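Reticulocyte binding protein (Streptococcus agalactiae COH1, PDB 3FAW) probably hydrolyses alpha-1,6-glucosidic linkages in pullulan and related branched glucans as a cell-wall-attached pullulanase of group B Streptococcus. Local coordinates at residues A334-N340 with D665-I670; A273-D277 with N341-G345; K63-L67 with I82-L87. All coordinates share one frame. Residue numbers count along the deposited sequence, not the author numbering.

In the fold
Followed from the N terminus, the chain first makes interaction 3, a local closure in which strand 79-88 of the N-terminal beta barrel returns to pack against helix 64-69. The other two lie in the catalytic domain, the centre of interaction 2 about 60 Å and that of interaction 1 about 64 Å from that of interaction 3. Interaction 2 opens at the end of the first strand of the parallel eight-stranded barrel and closes at 341-345; interaction 1 opens at 334-340 and closes at 665-670, so the two cross. Their middle segments are continuous in sequence and share a calcium ion, and the salt bridge from Asp-668 to Arg-276 joins their outer segments, tying three distant stretches together.

Interaction 1. Residues A334-N340 with D665-I670; sequences AYTSSDN and DSSDAI. With CA (calcium ion), chain D.
A loop without regular structure can be fixed to the start of a helix through its backbone. Here 334-340, with neither helix nor strand, runs antiparallel to 665-670, with CA-CA separations of 4.9 Å for Ser-338 and Asp-665, 4.0 Å for Ser-337 and Ser-666, and 5.4 Å for Tyr-335 and Ala-669. Asp-665, with a t chi1, sends OD2 to Asp-339 N (2.8 Å), where the backbone takes left-handed angles (62/51), while its carbonyl O accepts from Asn-340 ND2 at 3.0 Å. That amide also donates to Thr-336 OG1 (2.8 Å), bracing its own segment. At Ser-666, CA lies 3.3 Å from Thr-336 O, and OG (chi1 m) donates to a water that also links Asp-665 N and Ser-337 O. Ser-667 (chi1 p) donates from N to Thr-336 O at 3.1 Å and from OG to Ala-334 O at 2.7 Å; as N-cap of helix 668-671, its OG also accepts weakly from Ile-670 N. Asp-668 makes no contact with 334-340; its carboxylate forms a salt bridge with Arg-276. Ala-669 sets CB squarely over one face of the Tyr-335 ring (chi1 m), 3.5 Å from the centroid, a CH-pi contact, and Ile-670 CD1 meets the ring edge 3.9 Å from Tyr-335 CD1. At the other end, a calcium ion is bound by Asp-665 OD1 and Asn-340 O, each 2.4 Å away, by Tyr-342 O and by four waters: a seven-ligand, oxygen-only shell typical of a structural calcium site stapling separate loops.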
loop_
_atom_site.group_PDB
_atom_site.type_symbol
_atom_site.label_atom_id
_atom_site.label_comp_id
_atom_site.label_asym_id
_atom_site.label_seq_id
_atom_site.Cartn_x
_atom_site.Cartn_y
_atom_site.Cartn_z
ATOM N N ALA A 334 9.527 -26.196 -1.737
ATOM C CA ALA A 334 10.591 -25.967 -2.710
ATOM C C ALA A 334 10.879 -24.473 -2.808
ATOM O O ALA A 334 9.970 -23.646 -2.674
ATOM C CB ALA A 334 10.199 -26.521 -4.073
ATOM N N TYR A 335 12.145 -24.130 -3.028
ATOM C CA TYR A 335 12.544 -22.737 -3.223
ATOM C C TYR A 335 12.345 -22.353 -4.686
ATOM O O TYR A 335 13.146 -22.727 -5.548
ATOM C CB TYR A 335 14.004 -22.521 -2.819
ATOM C CG TYR A 335 14.244 -22.563 -1.326
ATOM C CD1 TYR A 335 14.476 -21.399 -0.605
ATOM C CD2 TYR A 335 14.244 -23.773 -0.635
ATOM C CE1 TYR A 335 14.706 -21.433 0.768
ATOM C CE2 TYR A 335 14.470 -23.819 0.739
ATOM C CZ TYR A 335 14.699 -22.646 1.431
ATOM O OH TYR A 335 14.920 -22.683 2.786
ATOM N N THR A 336 11.265 -21.618 -4.952
ATOM C CA THR A 336 10.937 -21.137 -6.297
ATOM C C THR A 336 10.509 -19.673 -6.235
ATOM O O THR A 336 10.082 -19.190 -5.186
ATOM C CB THR A 336 9.794 -21.959 -6.935
ATOM O OG1 THR A 336 8.623 -21.883 -6.111
ATOM C CG2 THR A 336 10.201 -23.417 -7.105
ATOM N N SER A 337 10.619 -18.974 -7.359
ATOM C CA SER A 337 10.259 -17.558 -7.424
ATOM C C SER A 337 9.058 -17.287 -8.338
ATOM O O SER A 337 8.755 -16.136 -8.649
ATOM C CB SER A 337 11.469 -16.737 -7.871
ATOM O OG SER A 337 11.938 -17.171 -9.133
ATOM N N SER A 338 8.374 -18.349 -8.753
ATOM C CA SER A 338 7.224 -18.239 -9.645
ATOM C C SER A 338 6.283 -19.422 -9.458
ATOM O O SER A 338 6.693 -20.480 -8.978
ATOM C CB SER A 338 7.685 -18.195 -11.108
ATOM O OG SER A 338 8.286 -16.948 -11.420
ATOM N N ASP A 339 5.024 -19.220 -9.847
ATOM C CA ASP A 339 4.017 -20.283 -9.911
ATOM C C ASP A 339 3.743 -20.892 -8.537
ATOM O O ASP A 339 3.773 -22.107 -8.364
ATOM C CB ASP A 339 4.440 -21.354 -10.932
ATOM C CG ASP A 339 3.293 -22.267 -11.354
ATOM O OD1 ASP A 339 2.112 -21.913 -11.156
ATOM O OD2 ASP A 339 3.582 -23.351 -11.897
ATOM N N ASN A 340 3.476 -20.026 -7.563
ATOM C CA ASN A 340 3.055 -20.450 -6.234
ATOM C C ASN A 340 1.691 -19.869 -5.892
ATOM O O ASN A 340 1.353 -18.770 -6.329
ATOM C CB ASN A 340 4.088 -20.019 -5.199
ATOM C CG ASN A 340 5.390 -20.784 -5.334
ATOM O OD1 ASN A 340 5.524 -21.886 -4.815
ATOM N ND2 ASN A 340 6.354 -20.200 -6.039
ATOM N N ASP A 665 5.470 -13.814 -6.045
ATOM C CA ASP A 665 4.993 -15.126 -6.513
ATOM C C ASP A 665 5.984 -16.243 -6.111
ATOM O O ASP A 665 6.117 -17.258 -6.802
ATOM C CB ASP A 665 4.806 -15.082 -8.043
ATOM C CG ASP A 665 3.923 -16.209 -8.583
ATOM O OD1 ASP A 665 3.040 -16.717 -7.856
ATOM O OD2 ASP A 665 4.101 -16.579 -9.765
ATOM N N SER A 666 6.668 -16.042 -4.984
ATOM C CA SER A 666 7.668 -16.983 -4.485
ATOM C C SER A 666 7.058 -17.890 -3.426
ATOM O O SER A 666 6.015 -17.576 -2.846
ATOM C CB SER A 666 8.869 -16.242 -3.889
ATOM O OG SER A 666 9.630 -15.589 -4.889
ATOM N N SER A 667 7.732 -19.007 -3.169
ATOM C CA SER A 667 7.242 -20.015 -2.232
ATOM C C SER A 667 7.324 -19.557 -0.781
ATOM O O SER A 667 7.955 -18.543 -0.465
ATOM C CB SER A 667 8.043 -21.305 -2.385
ATOM O OG SER A 667 9.391 -21.102 -1.995
ATOM N N ASP A 668 6.686 -20.326 0.098
ATOM C CA ASP A 668 6.829 -20.134 1.540
ATOM C C ASP A 668 8.269 -20.331 1.994
ATOM O O ASP A 668 8.707 -19.682 2.942
ATOM C CB ASP A 668 5.919 -21.090 2.310
ATOM C CG ASP A 668 4.456 -20.737 2.168
ATOM O OD1 ASP A 668 4.113 -19.544 2.296
ATOM O OD2 ASP A 668 3.651 -21.655 1.926
ATOM N N ALA A 669 8.998 -21.222 1.320
ATOM C CA ALA A 669 10.431 -21.425 1.590
ATOM C C ALA A 669 11.212 -20.109 1.475
ATOM O O ALA A 669 12.085 -19.820 2.296
ATOM C CB ALA A 669 11.002 -22.461 0.636
ATOM N N ILE A 670 10.886 -19.321 0.451
ATOM C CA ILE A 670 11.484 -18.003 0.252
ATOM C C ILE A 670 10.917 -16.967 1.222
ATOM O O ILE A 670 11.668 -16.193 1.812
ATOM C CB ILE A 670 11.250 -17.493 -1.196
ATOM C CG1 ILE A 670 12.125 -18.265 -2.188
ATOM C CG2 ILE A 670 11.531 -15.992 -1.295
ATOM C CD1 ILE A 670 13.604 -17.914 -2.107
HETATM CA CA CA D . 0.914 -16.440 -6.846
HETATM O O HOH W 1 8.270 -13.925 -6.981
HETATM O O HOH W 2 -1.375 -16.840 -6.019
HETATM O O HOH W 3 0.285 -18.199 -8.800
HETATM O O HOH W 4 -0.546 -15.129 -8.488
HETATM O O HOH W 5 1.771 -14.205 -6.533
#

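Interaction 2. Residues A273-D277 with N341-G345; sequences AHVRD and NYNWG. With CA (calcium ion), chain D.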
loop_
_atom_site.group_PDB
_atom_site.type_symbol
_atom_site.label_atom_id
_atom_site.label_comp_id
_atom_site.label_asym_id
_atom_site.label_seq_id
_atom_site.Cartn_x
_atom_site.Cartn_y
_atom_site.Cartn_z
ATOM N N ALA A 273 4.378 -6.428 7.870
ATOM C CA ALA A 273 4.299 -7.892 7.781
ATOM C C ALA A 273 3.180 -8.394 6.856
ATOM O O ALA A 273 2.118 -7.777 6.735
ATOM C CB ALA A 273 4.117 -8.488 9.178
ATOM N N HIS A 274 3.447 -9.523 6.204
ATOM C CA HIS A 274 2.458 -10.284 5.441
ATOM C C HIS A 274 1.923 -11.409 6.350
ATOM O O HIS A 274 2.697 -12.077 7.039
ATOM C CB HIS A 274 3.149 -10.863 4.205
ATOM C CG HIS A 274 2.229 -11.481 3.203
ATOM N ND1 HIS A 274 1.686 -12.739 3.364
ATOM C CD2 HIS A 274 1.803 -11.040 1.997
ATOM C CE1 HIS A 274 0.943 -13.032 2.311
ATOM N NE2 HIS A 274 0.998 -12.018 1.466
ATOM N N VAL A 275 0.604 -11.602 6.356
ATOM C CA VAL A 275 -0.056 -12.524 7.298
ATOM C C VAL A 275 0.385 -13.982 7.133
ATOM O O VAL A 275 0.499 -14.720 8.118
ATOM C CB VAL A 275 -1.599 -12.437 7.187
ATOM C CG1 VAL A 275 -2.272 -13.489 8.067
ATOM C CG2 VAL A 275 -2.076 -11.043 7.568
ATOM N N ARG A 276 0.621 -14.388 5.889
ATOM C CA ARG A 276 1.186 -15.704 5.587
ATOM C C ARG A 276 2.626 -15.819 6.101
ATOM O O ARG A 276 2.942 -16.721 6.884
ATOM C CB ARG A 276 1.153 -15.959 4.076
ATOM C CG ARG A 276 1.706 -17.313 3.633
ATOM C CD ARG A 276 0.806 -18.444 4.072
ATOM N NE ARG A 276 1.226 -19.730 3.517
ATOM C CZ ARG A 276 0.536 -20.864 3.612
ATOM N NH1 ARG A 276 -0.637 -20.903 4.239
ATOM N NH2 ARG A 276 1.020 -21.969 3.069
ATOM N N ASP A 277 3.481 -14.896 5.655
ATOM C CA ASP A 277 4.915 -14.907 5.992
ATOM C C ASP A 277 5.178 -15.105 7.478
ATOM O O ASP A 277 6.061 -15.872 7.868
ATOM C CB ASP A 277 5.584 -13.578 5.595
ATOM C CG ASP A 277 5.610 -13.341 4.094
ATOM O OD1 ASP A 277 5.154 -14.211 3.320
ATOM O OD2 ASP A 277 6.089 -12.257 3.696
ATOM N N ASN A 341 0.915 -20.607 -5.103
ATOM C CA ASN A 341 -0.380 -20.125 -4.620
ATOM C C ASN A 341 -0.215 -18.859 -3.775
ATOM O O ASN A 341 -1.152 -18.067 -3.628
ATOM C CB ASN A 341 -1.090 -21.213 -3.803
ATOM C CG ASN A 341 -2.552 -20.892 -3.533
ATOM O OD1 ASN A 341 -3.232 -20.367 -4.534
ATOM N ND2 ASN A 341 -3.064 -21.126 -2.438
ATOM N N TYR A 342 0.982 -18.693 -3.215
ATOM C CA TYR A 342 1.374 -17.466 -2.529
ATOM C C TYR A 342 1.078 -16.209 -3.346
ATOM O O TYR A 342 1.242 -16.198 -4.564
ATOM C CB TYR A 342 2.874 -17.502 -2.221
ATOM C CG TYR A 342 3.325 -16.332 -1.394
ATOM C CD1 TYR A 342 3.257 -16.376 -0.011
ATOM C CD2 TYR A 342 3.793 -15.165 -1.993
ATOM C CE1 TYR A 342 3.658 -15.308 0.753
ATOM C CE2 TYR A 342 4.195 -14.084 -1.233
ATOM C CZ TYR A 342 4.124 -14.164 0.141
ATOM O OH TYR A 342 4.517 -13.099 0.915
ATOM N N ASN A 343 0.662 -15.147 -2.662
ATOM C CA ASN A 343 0.397 -13.860 -3.303
ATOM C C ASN A 343 0.499 -12.759 -2.257
ATOM O O ASN A 343 -0.095 -12.883 -1.189
ATOM C CB ASN A 343 -1.005 -13.878 -3.926
ATOM C CG ASN A 343 -1.235 -12.758 -4.932
ATOM O OD1 ASN A 343 -0.587 -11.710 -4.896
ATOM N ND2 ASN A 343 -2.179 -12.979 -5.839
ATOM N N TRP A 344 1.257 -11.698 -2.553
ATOM C CA TRP A 344 1.317 -10.527 -1.666
ATOM C C TRP A 344 -0.067 -9.913 -1.503
ATOM O O TRP A 344 -0.437 -9.497 -0.406
ATOM C CB TRP A 344 2.273 -9.443 -2.188
ATOM C CG TRP A 344 3.729 -9.664 -1.911
ATOM C CD1 TRP A 344 4.279 -10.459 -0.944
ATOM C CD2 TRP A 344 4.829 -9.037 -2.587
ATOM N NE1 TRP A 344 5.648 -10.389 -0.997
ATOM C CE2 TRP A 344 6.014 -9.525 -1.996
ATOM C CE3 TRP A 344 4.928 -8.125 -3.647
ATOM C CZ2 TRP A 344 7.283 -9.127 -2.422
ATOM C CZ3 TRP A 344 6.192 -7.733 -4.075
ATOM C CH2 TRP A 344 7.353 -8.237 -3.463
ATOM N N GLY A 345 -0.808 -9.841 -2.608
ATOM C CA GLY A 345 -2.181 -9.342 -2.607
ATOM C C GLY A 345 -2.439 -8.092 -3.432
ATOM O O GLY A 345 -3.485 -7.460 -3.274
HETATM CA CA CA D . 0.914 -16.440 -6.846
HETATM O O HOH W 6 7.303 -11.486 1.454
HETATM O O HOH W 2 -1.375 -16.840 -6.019
HETATM O O HOH W 3 0.285 -18.199 -8.800
HETATM O O HOH W 4 -0.546 -15.129 -8.488
HETATM O O HOH W 5 1.771 -14.205 -6.533
#
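This is a buried polar and aromatic contact between two loops of the catalytic barrel, one following strand 269-273 and the other lying between strand 312-315 and helix 367-381. The second loop carries the start of the YNWGYDP sequence characteristic of type I pullulanases, and illustrates how such a motif is held by its surroundings. His-274 points at it, with NE2 donating to Asn-343 O at 3.0 Å, while its ring forms an offset stack with Tyr-342, centroids 4.9 Å apart and planes inclined by 28°. Trp-344 completes the aromatic cluster obliquely. Tyr-342 OH donates to Asp-277 OD1 at 2.7 Å, and a water bridges Asp-277 OD2 to Trp-344 NE1. Arg-276 CG approaches the ring edge at Tyr-342 CE1, 4.0 Å off, its guanidinium bound for Asp-668. Asn-343 OD1 accepts from Gly-345 N (3.0 Å), forming an Asx turn. Tyr-342 thus works at both ends: its carbonyl O binds calcium at 2.3 Å, and its hydroxyl serves an aspartate that is also paired with Arg-625. With His-274 NE2 as donor and ND1 weakly accepting from Arg-276 N, the chemistry is consistent with a neutral imidazole protonated on NE2.

Interaction 3. Residues K63-L67 with I82-L87; sequences KTEIL and ISDITL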
loop_
_atom_site.group_PDB
_atom_site.type_symbol
_atom_site.label_atom_id
_atom_site.label_comp_id
_atom_site.label_asym_id
_atom_site.label_seq_id
_atom_site.Cartn_x
_atom_site.Cartn_y
_atom_site.Cartn_z
ATOM N N LYS A 63 -18.651 27.403 -41.149
ATOM C CA LYS A 63 -19.771 27.218 -40.225
ATOM C C LYS A 63 -21.101 27.083 -40.970
ATOM O O LYS A 63 -21.940 26.260 -40.602
ATOM C CB LYS A 63 -19.844 28.379 -39.223
ATOM C CG LYS A 63 -20.977 28.257 -38.207
ATOM C CD LYS A 63 -20.933 29.360 -37.162
ATOM C CE LYS A 63 -22.169 29.309 -36.270
ATOM N NZ LYS A 63 -22.123 30.302 -35.172
ATOM N N THR A 64 -21.290 27.895 -42.009
ATOM C CA THR A 64 -22.506 27.846 -42.823
ATOM C C THR A 64 -22.640 26.515 -43.565
ATOM O O THR A 64 -23.711 25.903 -43.569
ATOM C CB THR A 64 -22.538 28.989 -43.866
ATOM O OG1 THR A 64 -22.369 30.251 -43.209
ATOM C CG2 THR A 64 -23.859 28.991 -44.625
ATOM N N GLU A 65 -21.547 26.076 -44.183
ATOM C CA GLU A 65 -21.552 24.872 -45.019
ATOM C C GLU A 65 -21.715 23.568 -44.227
ATOM O O GLU A 65 -22.075 22.537 -44.799
ATOM C CB GLU A 65 -20.283 24.819 -45.877
ATOM C CG GLU A 65 -20.226 25.921 -46.935
ATOM C CD GLU A 65 -18.910 25.958 -47.697
ATOM O OE1 GLU A 65 -17.839 25.857 -47.058
ATOM O OE2 GLU A 65 -18.946 26.102 -48.940
ATOM N N ILE A 66 -21.456 23.611 -42.923
ATOM C CA ILE A 66 -21.598 22.428 -42.070
ATOM C C ILE A 66 -23.000 22.349 -41.419
ATOM O O ILE A 66 -23.527 21.257 -41.211
ATOM C CB ILE A 66 -20.445 22.361 -41.023
ATOM C CG1 ILE A 66 -20.362 20.970 -40.385
ATOM C CG2 ILE A 66 -20.586 23.458 -39.970
ATOM C CD1 ILE A 66 -19.659 20.942 -39.045
ATOM N N LEU A 67 -23.604 23.496 -41.121
ATOM C CA LEU A 67 -24.993 23.545 -40.617
ATOM C C LEU A 67 -26.090 23.475 -41.699
ATOM O O LEU A 67 -27.269 23.335 -41.357
ATOM C CB LEU A 67 -25.261 24.962 -40.041
ATOM C CG LEU A 67 -25.084 25.347 -38.580
ATOM C CD1 LEU A 67 -25.127 26.866 -38.447
ATOM C CD2 LEU A 67 -26.156 24.702 -37.720
ATOM N N ILE A 82 -30.927 22.214 -33.834
ATOM C CA ILE A 82 -29.617 22.719 -33.445
ATOM C C ILE A 82 -29.716 24.228 -33.215
ATOM O O ILE A 82 -29.994 24.982 -34.148
ATOM C CB ILE A 82 -28.558 22.423 -34.529
ATOM C CG1 ILE A 82 -28.435 20.912 -34.747
ATOM C CG2 ILE A 82 -27.204 23.025 -34.145
ATOM C CD1 ILE A 82 -27.405 20.519 -35.789
ATOM N N SER A 83 -29.495 24.659 -31.973
ATOM C CA SER A 83 -29.559 26.081 -31.622
ATOM C C SER A 83 -28.379 26.867 -32.197
ATOM O O SER A 83 -28.560 27.965 -32.720
ATOM C CB SER A 83 -29.623 26.262 -30.100
ATOM O OG SER A 83 -30.853 25.779 -29.588
ATOM N N ASP A 84 -27.180 26.300 -32.089
ATOM C CA ASP A 84 -25.964 26.899 -32.654
ATOM C C ASP A 84 -24.829 25.863 -32.651
ATOM O O ASP A 84 -24.938 24.814 -32.003
ATOM C CB ASP A 84 -25.551 28.132 -31.834
ATOM C CG ASP A 84 -24.620 29.072 -32.590
ATOM O OD1 ASP A 84 -24.311 28.823 -33.780
ATOM O OD2 ASP A 84 -24.190 30.069 -31.979
ATOM N N ILE A 85 -23.756 26.151 -33.387
ATOM C CA ILE A 85 -22.531 25.345 -33.335
ATOM C C ILE A 85 -21.285 26.224 -33.210
ATOM O O ILE A 85 -21.290 27.391 -33.610
ATOM C CB ILE A 85 -22.384 24.409 -34.565
ATOM C CG1 ILE A 85 -22.172 25.206 -35.858
ATOM C CG2 ILE A 85 -23.601 23.506 -34.693
ATOM C CD1 ILE A 85 -21.934 24.327 -37.067
ATOM N N THR A 86 -20.226 25.649 -32.647
ATOM C CA THR A 86 -18.932 26.320 -32.508
ATOM C C THR A 86 -17.847 25.376 -33.019
ATOM O O THR A 86 -17.824 24.207 -32.649
ATOM C CB THR A 86 -18.641 26.700 -31.033
ATOM O OG1 THR A 86 -19.596 27.672 -30.589
ATOM C CG2 THR A 86 -17.236 27.280 -30.877
ATOM N N LEU A 87 -16.971 25.888 -33.881
ATOM C CA LEU A 87 -15.882 25.101 -34.463
ATOM C C LEU A 87 -14.588 25.286 -33.675
ATOM O O LEU A 87 -14.115 26.410 -33.499
ATOM C CB LEU A 87 -15.644 25.497 -35.930
ATOM C CG LEU A 87 -16.590 24.927 -36.990
ATOM C CD1 LEU A 87 -18.030 25.364 -36.751
ATOM C CD2 LEU A 87 -16.133 25.337 -38.387
#
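The N-terminal beta barrel illustrates how a short helix inserted between strands can cover a sheet, and how a bulge adapts the strand beneath it. Helix 64-69 lies between strands 50-55 and 71-73 and rests on strand 79-88. Lys-63 is the first ordered residue after a gap, and Leu-67 N donates to Lys-63 O at 3.3 Å in a weakly bonded helical turn. From that turn Ile-66 points directly at the strand and brings CG2 to 3.3 Å from Ile-85 CD1, a tight approach. Leu-67 flanks it, with CG 3.6 Å from Ile-85 CD1 and CD2 4.1 Å from Ile-82 CG2, so that Ile-85 sits under both helical side chains. Strand 93-98 extends the apolar patch, since Leu-94 touches Ile-66, Ile-85 and Leu-87. Ile-82, Ile-85 and Leu-87 all point toward 63-67, where Leu-87 CD1 lies 4.3 Å from Lys-63 CB, although simple alternation would turn Ile-82 away from the other two. The classic beta bulge explains this: Ser-83 and Asp-84 together face Lys-97, and the extra residue resets the alternation. A polar clamp closes the exposed edge. Lys-63, fully extended with four t angles, places NZ 3.0 Å from Asp-84 OD1 in a salt bridge and 3.4 Å from Ile-85 O in a weak hydrogen bond. Asp-84 OD1 also accepts from Ile-85 N at 2.8 Å, which holds the carboxylate against its own strand. Far from the calcium ion of the other contacts, this is plain structural packing: a connecting helix laid over a bulged strand of an N-terminal beta barrel.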